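Local coordinates for KaiC domain-containing protein (PDB 2ZTS) that binds ADP and magnesium at a P-loop, forms a six-subunit assembly and probably works as a KaiC-like ATP-binding protein, at residues S14-F19 and T44-Q49; V33-G38 and I203-Q208; R216-R221 and Y233-G238. One frame throughout, in Å; residues are numbered along the deposited sequence.

Contact 1: residues S14-F19 and T44-Q49; sequences SGIPGF and TTFAAQ. With MG (magnesium ion), chain I; ADP (adenosine-5'-diphosphate), chain H.
I16 and F46 make the main apolar contact between the 14-19 loop and helix 43-58. The methyl CD1 of I16 sits over the centre of one face of the F46 ring, 3.3 Å from its centroid, in a close CH-pi contact. The same phenyl group turns its edge to F19: F46 CZ lies above the F19 ring, offset toward the rim, and the planes stand at 89° in a T-shaped pair with centroids 5.5 Å apart. An alanine in place of F46 would probably leave I16 CD1 without its aromatic floor and F19 without its edge partner, opening a gap between loop and helix.

The polar link is weak. Q49 has CG anti to the backbone N (chi1 -156°) and an extended chain; its NE2 makes a weak hydrogen bond to G15 O at 3.4 Å, while its OE1 accepts from I242 N of strand 241-244. The loop is shaped by an ST turn, I16 N donating to S14 OG.

Metal and hydrogen bonds gather at the start of the helix. T44 OG1, also hydrogen-bonded to D142 OD1, binds the magnesium ion at 2.2 Å, alongside ADP O3B and four waters. T45 grips ADP O1A twice, through OG1 at 2.8 Å and N at 2.9 Å. Loop and helix thus meet through ring packing and Q49, whereas the phosphates lie at the helix N terminus, where the helix dipole would probably help to stabilise their charge.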
loop_
_atom_site.group_PDB
_atom_site.type_symbol
_atom_site.label_atom_id
_atom_site.label_comp_id
_atom_site.label_asym_id
_atom_site.label_seq_id
_atom_site.Cartn_x
_atom_site.Cartn_y
_atom_site.Cartn_z
ATOM N N SER C 14 -12.444 -4.524 36.994
ATOM C CA SER C 14 -12.441 -3.647 35.831
ATOM C C SER C 14 -13.544 -2.647 35.988
ATOM O O SER C 14 -13.438 -1.545 35.556
ATOM C CB SER C 14 -12.674 -4.425 34.533
ATOM O OG SER C 14 -13.963 -4.976 34.517
ATOM N N GLY C 15 -14.610 -3.059 36.620
ATOM C CA GLY C 15 -15.806 -2.252 36.650
ATOM C C GLY C 15 -16.824 -2.601 35.590
ATOM O O GLY C 15 -17.879 -1.976 35.545
ATOM N N ILE C 16 -16.557 -3.619 34.775
ATOM C CA ILE C 16 -17.404 -3.907 33.601
ATOM C C ILE C 16 -18.011 -5.304 33.789
ATOM O O ILE C 16 -17.283 -6.307 33.745
ATOM C CB ILE C 16 -16.567 -3.814 32.291
ATOM C CG1 ILE C 16 -16.187 -2.330 32.037
ATOM C CG2 ILE C 16 -17.384 -4.408 31.082
ATOM C CD1 ILE C 16 -14.940 -2.167 31.388
ATOM N N PRO C 17 -19.319 -5.366 34.061
ATOM C CA PRO C 17 -19.956 -6.656 34.348
ATOM C C PRO C 17 -19.681 -7.587 33.220
ATOM O O PRO C 17 -19.711 -7.175 32.054
ATOM C CB PRO C 17 -21.436 -6.310 34.477
ATOM C CG PRO C 17 -21.450 -4.824 34.856
ATOM C CD PRO C 17 -20.275 -4.234 34.175
ATOM N N GLY C 18 -19.342 -8.822 33.567
ATOM C CA GLY C 18 -19.053 -9.831 32.576
ATOM C C GLY C 18 -17.606 -9.937 32.147
ATOM O O GLY C 18 -17.229 -10.941 31.536
ATOM N N PHE C 19 -16.780 -8.960 32.510
ATOM C CA PHE C 19 -15.421 -8.859 32.010
ATOM C C PHE C 19 -14.352 -9.492 32.872
ATOM O O PHE C 19 -13.409 -10.082 32.350
ATOM C CB PHE C 19 -15.055 -7.377 31.798
ATOM C CG PHE C 19 -13.826 -7.191 31.014
ATOM C CD1 PHE C 19 -13.814 -7.511 29.650
ATOM C CD2 PHE C 19 -12.672 -6.706 31.602
ATOM C CE1 PHE C 19 -12.685 -7.388 28.917
ATOM C CE2 PHE C 19 -11.538 -6.536 30.858
ATOM C CZ PHE C 19 -11.536 -6.874 29.503
ATOM N N THR C 44 -13.735 5.137 24.875
ATOM C CA THR C 44 -13.965 6.149 25.885
ATOM C C THR C 44 -14.865 5.702 27.041
ATOM O O THR C 44 -14.542 5.919 28.203
ATOM C CB THR C 44 -14.469 7.394 25.195
ATOM O OG1 THR C 44 -13.374 7.974 24.520
ATOM C CG2 THR C 44 -14.892 8.513 26.176
ATOM N N THR C 45 -15.954 5.057 26.698
ATOM C CA THR C 45 -16.938 4.521 27.596
ATOM C C THR C 45 -16.376 3.489 28.569
ATOM O O THR C 45 -16.550 3.589 29.776
ATOM C CB THR C 45 -18.087 3.932 26.748
ATOM O OG1 THR C 45 -18.720 5.034 26.085
ATOM C CG2 THR C 45 -19.197 3.362 27.604
ATOM N N PHE C 46 -15.705 2.505 28.012
ATOM C CA PHE C 46 -15.016 1.441 28.732
ATOM C C PHE C 46 -13.948 2.044 29.696
ATOM O O PHE C 46 -13.922 1.714 30.872
ATOM C CB PHE C 46 -14.377 0.575 27.679
ATOM C CG PHE C 46 -13.772 -0.660 28.182
ATOM C CD1 PHE C 46 -14.342 -1.867 27.901
ATOM C CD2 PHE C 46 -12.610 -0.609 28.949
ATOM C CE1 PHE C 46 -13.768 -3.021 28.373
ATOM C CE2 PHE C 46 -12.020 -1.779 29.433
ATOM C CZ PHE C 46 -12.576 -2.974 29.145
ATOM N N ALA C 47 -13.133 2.985 29.217
ATOM C CA ALA C 47 -12.151 3.705 30.065
ATOM C C ALA C 47 -12.781 4.547 31.188
ATOM O O ALA C 47 -12.252 4.579 32.328
ATOM C CB ALA C 47 -11.281 4.568 29.249
ATOM N N ALA C 48 -13.934 5.146 30.909
ATOM C CA ALA C 48 -14.613 5.963 31.881
ATOM C C ALA C 48 -15.231 5.070 32.950
ATOM O O ALA C 48 -15.190 5.414 34.133
ATOM C CB ALA C 48 -15.629 6.808 31.248
ATOM N N GLN C 49 -15.798 3.947 32.520
ATOM C CA GLN C 49 -16.410 3.002 33.415
ATOM C C GLN C 49 -15.387 2.468 34.419
ATOM O O GLN C 49 -15.671 2.345 35.629
ATOM C CB GLN C 49 -17.040 1.851 32.614
ATOM C CG GLN C 49 -18.178 1.121 33.314
ATOM C CD GLN C 49 -19.026 0.314 32.335
ATOM O OE1 GLN C 49 -19.197 0.736 31.199
ATOM N NE2 GLN C 49 -19.510 -0.865 32.754
HETATM MG MG MG I . -13.395 8.167 22.302
HETATM P PB ADP H . -14.951 5.523 20.919
HETATM O O1B ADP H . -14.435 4.170 20.679
HETATM O O2B ADP H . -14.997 6.374 19.644
HETATM O O3B ADP H . -14.176 6.287 22.053
HETATM P PA ADP H . -17.346 5.787 22.583
HETATM O O1A ADP H . -16.960 5.191 23.956
HETATM O O2A ADP H . -17.331 7.297 22.562
HETATM O O3A ADP H . -16.476 5.163 21.361
HETATM O "O5'" ADP H . -18.761 5.145 22.253
HETATM C "C5'" ADP H . -19.907 5.909 22.063
HETATM C "C4'" ADP H . -21.083 5.039 21.687
HETATM O "O4'" ADP H . -21.792 4.481 22.769
HETATM C "C3'" ADP H . -22.070 5.844 20.866
HETATM O "O3'" ADP H . -21.546 5.938 19.540
HETATM C "C2'" ADP H . -23.355 5.066 21.074
HETATM O "O2'" ADP H . -23.474 4.007 20.191
HETATM C "C1'" ADP H . -23.194 4.469 22.478
HETATM N N9 ADP H . -23.828 5.278 23.531
HETATM C C8 ADP H . -23.436 6.540 23.962
HETATM N N7 ADP H . -24.244 6.928 24.971
HETATM C C5 ADP H . -25.177 5.952 25.151
HETATM C C6 ADP H . -26.244 5.813 26.035
HETATM N N6 ADP H . -26.362 6.616 27.102
HETATM N N1 ADP H . -27.004 4.643 25.991
HETATM C C2 ADP H . -26.707 3.636 25.085
HETATM N N3 ADP H . -25.628 3.773 24.205
HETATM C C4 ADP H . -24.900 4.906 24.253
HETATM O O HOH W 1 -15.358 8.882 22.492
HETATM O O HOH W 2 -13.027 8.154 20.248
HETATM O O HOH W 3 -12.815 10.105 22.466
HETATM O O HOH W 4 -11.425 7.495 22.434
#

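Contact 2: residues V33-G38 and I203-Q208; sequences VLLTGG and IVLDLQ
The core sheet of the P-loop NTPase fold pairs strand 32-36, which leads into the Walker A loop, with strand 201-209, and the two run parallel through the bridges L35 to I203 and T36 to V204. Both backbone polar atoms of I203 are bonded to strand 32-36: N donates to L34 O at 2.8 Å and O accepts from T36 N. L205 N continues the ladder to T36 O.

Leucine and isoleucine side chains pack on the sheet face that carries L35 and I203. L35 CD1 touches both I203 CG2 and L205 CG, at 3.8 Å each, and the pair V33 CG1 to I203 CD1 is tight at 3.5 Å. On the face of T36 and V204 the two side chains lie side by side, T36 CG2 to V204 CG2 at 4.0 Å, while T36 OG1, anti to the backbone N (chi1 -176°), is hydrogen-bonded to L189 O.

Beyond T36 the direct ladder stops. G37 CA passes 3.3 Å from L205 O, where a CB on G37 would clash with that oxygen. A water then bridges the diverging chains, accepting from G38 N at 3.0 Å and donating to L205 O and to D206 OD1.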
loop_
_atom_site.group_PDB
_atom_site.type_symbol
_atom_site.label_atom_id
_atom_site.label_comp_id
_atom_site.label_asym_id
_atom_site.label_seq_id
_atom_site.Cartn_x
_atom_site.Cartn_y
_atom_site.Cartn_z
ATOM N N VAL C 33 -2.537 -1.252 30.075
ATOM C CA VAL C 33 -3.410 -1.945 29.114
ATOM C C VAL C 33 -3.730 -1.002 27.975
ATOM O O VAL C 33 -4.176 0.116 28.221
ATOM C CB VAL C 33 -4.705 -2.341 29.758
ATOM C CG1 VAL C 33 -5.616 -3.126 28.806
ATOM C CG2 VAL C 33 -4.411 -3.214 31.033
ATOM N N LEU C 34 -3.479 -1.462 26.752
ATOM C CA LEU C 34 -3.817 -0.785 25.528
ATOM C C LEU C 34 -5.191 -1.254 25.154
ATOM O O LEU C 34 -5.437 -2.441 24.919
ATOM C CB LEU C 34 -2.824 -1.117 24.409
ATOM C CG LEU C 34 -3.040 -0.263 23.151
ATOM C CD1 LEU C 34 -2.691 1.220 23.365
ATOM C CD2 LEU C 34 -2.293 -0.807 21.970
ATOM N N LEU C 35 -6.118 -0.304 25.167
ATOM C CA LEU C 35 -7.467 -0.493 24.707
ATOM C C LEU C 35 -7.554 0.120 23.262
ATOM O O LEU C 35 -7.385 1.358 23.067
ATOM C CB LEU C 35 -8.403 0.177 25.687
ATOM C CG LEU C 35 -9.854 0.110 25.249
ATOM C CD1 LEU C 35 -10.370 -1.346 25.237
ATOM C CD2 LEU C 35 -10.709 0.956 26.111
ATOM N N THR C 36 -7.790 -0.744 22.269
ATOM C CA THR C 36 -7.751 -0.360 20.846
ATOM C C THR C 36 -9.022 -0.787 20.118
ATOM O O THR C 36 -9.702 -1.698 20.533
ATOM C CB THR C 36 -6.458 -0.903 20.183
ATOM O OG1 THR C 36 -6.358 -0.460 18.813
ATOM C CG2 THR C 36 -6.388 -2.445 20.134
ATOM N N GLY C 37 -9.361 -0.051 19.079
ATOM C CA GLY C 37 -10.534 -0.225 18.287
ATOM C C GLY C 37 -10.838 1.034 17.487
ATOM O O GLY C 37 -10.357 2.153 17.797
ATOM N N GLY C 38 -11.654 0.840 16.457
ATOM C CA GLY C 38 -12.061 1.909 15.541
ATOM C C GLY C 38 -12.951 2.925 16.213
ATOM O O GLY C 38 -13.399 2.781 17.371
ATOM N N ILE C 203 -6.515 -5.066 24.711
ATOM C CA ILE C 203 -7.922 -5.350 24.562
ATOM C C ILE C 203 -8.387 -4.684 23.259
ATOM O O ILE C 203 -8.175 -3.476 23.076
ATOM C CB ILE C 203 -8.740 -4.763 25.771
ATOM C CG1 ILE C 203 -8.234 -5.381 27.078
ATOM C CG2 ILE C 203 -10.193 -5.123 25.587
ATOM C CD1 ILE C 203 -8.680 -4.653 28.305
ATOM N N VAL C 204 -9.050 -5.473 22.411
ATOM C CA VAL C 204 -9.666 -4.990 21.171
ATOM C C VAL C 204 -11.173 -4.923 21.281
ATOM O O VAL C 204 -11.808 -5.871 21.666
ATOM C CB VAL C 204 -9.300 -5.904 19.972
ATOM C CG1 VAL C 204 -9.828 -5.344 18.634
ATOM C CG2 VAL C 204 -7.820 -6.141 19.944
ATOM N N LEU C 205 -11.725 -3.783 20.939
ATOM C CA LEU C 205 -13.129 -3.544 20.778
ATOM C C LEU C 205 -13.380 -3.432 19.304
ATOM O O LEU C 205 -12.670 -2.727 18.617
ATOM C CB LEU C 205 -13.509 -2.226 21.424
ATOM C CG LEU C 205 -13.274 -2.036 22.920
ATOM C CD1 LEU C 205 -14.051 -0.868 23.471
ATOM C CD2 LEU C 205 -13.603 -3.271 23.711
ATOM N N ASP C 206 -14.408 -4.096 18.825
ATOM C CA ASP C 206 -14.689 -4.175 17.394
ATOM C C ASP C 206 -16.205 -4.142 17.153
ATOM O O ASP C 206 -17.007 -4.319 18.092
ATOM C CB ASP C 206 -14.148 -5.489 16.822
ATOM C CG ASP C 206 -13.713 -5.360 15.363
ATOM O OD1 ASP C 206 -13.889 -4.254 14.764
ATOM O OD2 ASP C 206 -13.185 -6.331 14.749
ATOM N N LEU C 207 -16.553 -3.856 15.895
ATOM C CA LEU C 207 -17.902 -3.966 15.355
ATOM C C LEU C 207 -17.800 -4.880 14.175
ATOM O O LEU C 207 -17.123 -4.523 13.196
ATOM C CB LEU C 207 -18.359 -2.620 14.842
ATOM C CG LEU C 207 -18.604 -1.539 15.849
ATOM C CD1 LEU C 207 -18.809 -0.202 15.159
ATOM C CD2 LEU C 207 -19.795 -1.894 16.675
ATOM N N GLN C 208 -18.438 -6.049 14.263
ATOM C CA GLN C 208 -18.450 -6.999 13.158
ATOM C C GLN C 208 -19.686 -6.822 12.277
ATOM O O GLN C 208 -20.728 -6.409 12.745
ATOM C CB GLN C 208 -18.403 -8.446 13.663
ATOM C CG GLN C 208 -16.996 -9.074 13.607
ATOM C CD GLN C 208 -17.027 -10.591 13.740
ATOM O OE1 GLN C 208 -17.716 -11.277 12.943
ATOM N NE2 GLN C 208 -16.289 -11.130 14.732
HETATM O O HOH W 5 -12.339 -1.997 15.799
#

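Contact 3: residues R216-R221 and Y233-G238; sequences RYVLIR and YPFEIG. With ADP (adenosine-5'-diphosphate), chain H.
R216 and F235 pack against each other across the hairpin of strands 214-223 and 233-238. R216 CB stands over the centre of one face of the F235 ring, 3.8 Å from the centroid, as a CH-pi contact, and further out CD lies 3.7 Å from F235 CE1. The chain is extended from CG to NE, carrying NE past the ring; the guanidinium plane lies 25° from that of the phenyl. F235 CG is placed between its own backbone N and carbonyl carbon (chi1 79°); the ring edge meets the neighbouring strand, with CE2 3.3 Å from Y217 O and V218 N in the ring plane.

I237 crosses R216 at about a right angle and sets CD1 over the centre of the guanidinium face, 3.6 Å above the plane. A water in that plane accepts from both R216 NE and I237 N. NH1 is hydrogen-bonded to G40 O of the P-loop, and NH2 approaches ADP O2' to 3.1 Å. M230 of a second subunit also packs on R216.

V218 and Y233 form a hydrogen-bonded antiparallel pair, both bonds 2.9 Å between V218 N and Y233 O and between Y233 N and V218 O; V218 CG1 rests against Y233 CB. Toward the nucleotide F235 N still donates to R216 O, but from 45° above the carbonyl plane.

Apolar carbons thus hold the arginine's stem and cover one face of its head, while its nitrogens meet water, a P-loop carbonyl and the ribose; this probably limits rotation of the cation and fixes its position beside ADP.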
loop_
_atom_site.group_PDB
_atom_site.type_symbol
_atom_site.label_atom_id
_atom_site.label_comp_id
_atom_site.label_asym_id
_atom_site.label_seq_id
_atom_site.Cartn_x
_atom_site.Cartn_y
_atom_site.Cartn_z
ATOM N N ARG C 216 -21.295 -5.503 18.641
ATOM C CA ARG C 216 -20.044 -5.195 19.329
ATOM C C ARG C 216 -19.399 -6.430 19.928
ATOM O O ARG C 216 -20.070 -7.276 20.528
ATOM C CB ARG C 216 -20.288 -4.182 20.415
ATOM C CG ARG C 216 -21.035 -2.966 19.962
ATOM C CD ARG C 216 -21.051 -1.985 21.093
ATOM N NE ARG C 216 -21.764 -0.776 20.815
ATOM C CZ ARG C 216 -21.275 0.233 20.097
ATOM N NH1 ARG C 216 -20.042 0.175 19.593
ATOM N NH2 ARG C 216 -22.017 1.310 19.920
ATOM N N TYR C 217 -18.097 -6.524 19.741
ATOM C CA TYR C 217 -17.309 -7.617 20.276
ATOM C C TYR C 217 -16.103 -7.062 21.052
ATOM O O TYR C 217 -15.559 -6.059 20.702
ATOM C CB TYR C 217 -16.878 -8.564 19.141
ATOM C CG TYR C 217 -18.029 -9.318 18.499
ATOM C CD1 TYR C 217 -18.635 -10.427 19.126
ATOM C CD2 TYR C 217 -18.520 -8.934 17.235
ATOM C CE1 TYR C 217 -19.721 -11.136 18.494
ATOM C CE2 TYR C 217 -19.606 -9.634 16.603
ATOM C CZ TYR C 217 -20.201 -10.714 17.235
ATOM O OH TYR C 217 -21.258 -11.341 16.577
ATOM N N VAL C 218 -15.739 -7.725 22.140
ATOM C CA VAL C 218 -14.445 -7.535 22.826
ATOM C C VAL C 218 -13.610 -8.803 22.761
ATOM O O VAL C 218 -14.128 -9.923 22.830
ATOM C CB VAL C 218 -14.637 -7.068 24.286
ATOM C CG1 VAL C 218 -15.490 -8.072 25.086
ATOM C CG2 VAL C 218 -13.339 -6.883 24.974
ATOM N N LEU C 219 -12.305 -8.625 22.623
ATOM C CA LEU C 219 -11.370 -9.731 22.643
ATOM C C LEU C 219 -10.149 -9.310 23.477
ATOM O O LEU C 219 -9.637 -8.176 23.355
ATOM C CB LEU C 219 -10.992 -10.014 21.232
ATOM C CG LEU C 219 -9.911 -10.977 20.823
ATOM C CD1 LEU C 219 -10.311 -12.360 21.135
ATOM C CD2 LEU C 219 -9.750 -10.804 19.316
ATOM N N ILE C 220 -9.729 -10.172 24.370
ATOM C CA ILE C 220 -8.461 -9.984 25.066
ATOM C C ILE C 220 -7.391 -10.692 24.305
ATOM O O ILE C 220 -7.340 -11.924 24.284
ATOM C CB ILE C 220 -8.519 -10.552 26.459
ATOM C CG1 ILE C 220 -9.636 -9.888 27.235
ATOM C CG2 ILE C 220 -7.168 -10.339 27.183
ATOM C CD1 ILE C 220 -10.490 -10.866 27.877
ATOM N N ARG C 221 -6.514 -9.890 23.702
ATOM C CA ARG C 221 -5.470 -10.320 22.781
ATOM C C ARG C 221 -4.224 -10.698 23.571
ATOM O O ARG C 221 -3.560 -11.664 23.252
ATOM C CB ARG C 221 -5.237 -9.166 21.789
ATOM C CG ARG C 221 -4.090 -9.211 20.851
ATOM C CD ARG C 221 -4.100 -10.372 19.806
ATOM N NE ARG C 221 -4.137 -9.838 18.458
ATOM C CZ ARG C 221 -3.119 -9.807 17.597
ATOM N NH1 ARG C 221 -1.898 -10.299 17.887
ATOM N NH2 ARG C 221 -3.338 -9.254 16.405
ATOM N N TYR C 233 -16.134 -11.995 22.524
ATOM C CA TYR C 233 -17.316 -11.961 23.394
ATOM C C TYR C 233 -18.239 -10.851 22.935
ATOM O O TYR C 233 -17.773 -9.742 22.828
ATOM C CB TYR C 233 -16.929 -11.741 24.884
ATOM C CG TYR C 233 -16.270 -12.939 25.521
ATOM C CD1 TYR C 233 -17.006 -13.874 26.291
ATOM C CD2 TYR C 233 -14.931 -13.191 25.312
ATOM C CE1 TYR C 233 -16.382 -15.010 26.838
ATOM C CE2 TYR C 233 -14.317 -14.285 25.841
ATOM C CZ TYR C 233 -15.053 -15.204 26.606
ATOM O OH TYR C 233 -14.415 -16.299 27.114
ATOM N N PRO C 234 -19.538 -11.086 22.723
ATOM C CA PRO C 234 -20.469 -9.976 22.430
ATOM C C PRO C 234 -20.591 -8.965 23.552
ATOM O O PRO C 234 -20.519 -9.339 24.750
ATOM C CB PRO C 234 -21.838 -10.679 22.275
ATOM C CG PRO C 234 -21.693 -11.979 22.951
ATOM C CD PRO C 234 -20.241 -12.388 22.763
ATOM N N PHE C 235 -20.799 -7.690 23.216
ATOM C CA PHE C 235 -21.173 -6.751 24.268
ATOM C C PHE C 235 -22.109 -5.671 23.854
ATOM O O PHE C 235 -22.310 -5.390 22.682
ATOM C CB PHE C 235 -19.939 -6.179 25.025
ATOM C CG PHE C 235 -19.177 -5.043 24.305
ATOM C CD1 PHE C 235 -19.497 -3.714 24.527
ATOM C CD2 PHE C 235 -18.062 -5.318 23.544
ATOM C CE1 PHE C 235 -18.759 -2.669 23.952
ATOM C CE2 PHE C 235 -17.293 -4.299 22.945
ATOM C CZ PHE C 235 -17.641 -2.967 23.135
ATOM N N GLU C 236 -22.681 -5.047 24.865
ATOM C CA GLU C 236 -23.561 -3.943 24.633
ATOM C C GLU C 236 -23.147 -2.766 25.461
ATOM O O GLU C 236 -22.673 -2.922 26.579
ATOM C CB GLU C 236 -24.992 -4.310 25.019
ATOM C CG GLU C 236 -25.806 -4.891 23.875
ATOM C CD GLU C 236 -27.269 -5.044 24.284
ATOM O OE1 GLU C 236 -28.186 -4.847 23.406
ATOM O OE2 GLU C 236 -27.466 -5.332 25.517
ATOM N N ILE C 237 -23.403 -1.596 24.886
ATOM C CA ILE C 237 -23.407 -0.329 25.594
ATOM C C ILE C 237 -24.838 0.006 25.947
ATOM O O ILE C 237 -25.618 0.448 25.106
ATOM C CB ILE C 237 -22.813 0.786 24.692
ATOM C CG1 ILE C 237 -21.442 0.344 24.196
ATOM C CG2 ILE C 237 -22.747 2.125 25.469
ATOM C CD1 ILE C 237 -20.619 1.481 23.463
ATOM N N GLY C 238 -25.160 -0.179 27.215
ATOM C CA GLY C 238 -26.527 -0.049 27.710
ATOM C C GLY C 238 -26.735 1.236 28.491
ATOM O O GLY C 238 -25.788 2.033 28.633
HETATM P PB ADP H . -14.951 5.523 20.919
HETATM O O1B ADP H . -14.435 4.170 20.679
HETATM O O2B ADP H . -14.997 6.374 19.644
HETATM O O3B ADP H . -14.176 6.287 22.053
HETATM P PA ADP H . -17.346 5.787 22.583
HETATM O O1A ADP H . -16.960 5.191 23.956
HETATM O O2A ADP H . -17.331 7.297 22.562
HETATM O O3A ADP H . -16.476 5.163 21.361
HETATM O "O5'" ADP H . -18.761 5.145 22.253
HETATM C "C5'" ADP H . -19.907 5.909 22.063
HETATM C "C4'" ADP H . -21.083 5.039 21.687
HETATM O "O4'" ADP H . -21.792 4.481 22.769
HETATM C "C3'" ADP H . -22.070 5.844 20.866
HETATM O "O3'" ADP H . -21.546 5.938 19.540
HETATM C "C2'" ADP H . -23.355 5.066 21.074
HETATM O "O2'" ADP H . -23.474 4.007 20.191
HETATM C "C1'" ADP H . -23.194 4.469 22.478
HETATM N N9 ADP H . -23.828 5.278 23.531
HETATM C C8 ADP H . -23.436 6.540 23.962
HETATM N N7 ADP H . -24.244 6.928 24.971
HETATM C C5 ADP H . -25.177 5.952 25.151
HETATM C C6 ADP H . -26.244 5.813 26.035
HETATM N N6 ADP H . -26.362 6.616 27.102
HETATM N N1 ADP H . -27.004 4.643 25.991
HETATM C C2 ADP H . -26.707 3.636 25.085
HETATM N N3 ADP H . -25.628 3.773 24.205
HETATM C C4 ADP H . -24.900 4.906 24.253
HETATM O O HOH W 6 -24.479 -1.783 22.068
#

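From the N terminus, contact 1 closes first, joining the 14-19 loop to helix 43-58 across a short loop that takes in strand 32-36. Contact 2 opens inside that loop and closes only at 203-208, so the two cross; its long closure brings strand 201-209 beside strand 32-36 after much of the alpha/beta domain has been traversed. Contact 3 follows in series as a local hairpin, and probable bonds from V204 N to L219 O and from D206 N to Y217 O continue the same sheet into it. F19 of contact 1 also packs on I203 of contact 2 and on V218 and I220 of contact 3. ADP lies between contacts 1 and 3, phosphates at the helix and ribose at the hairpin.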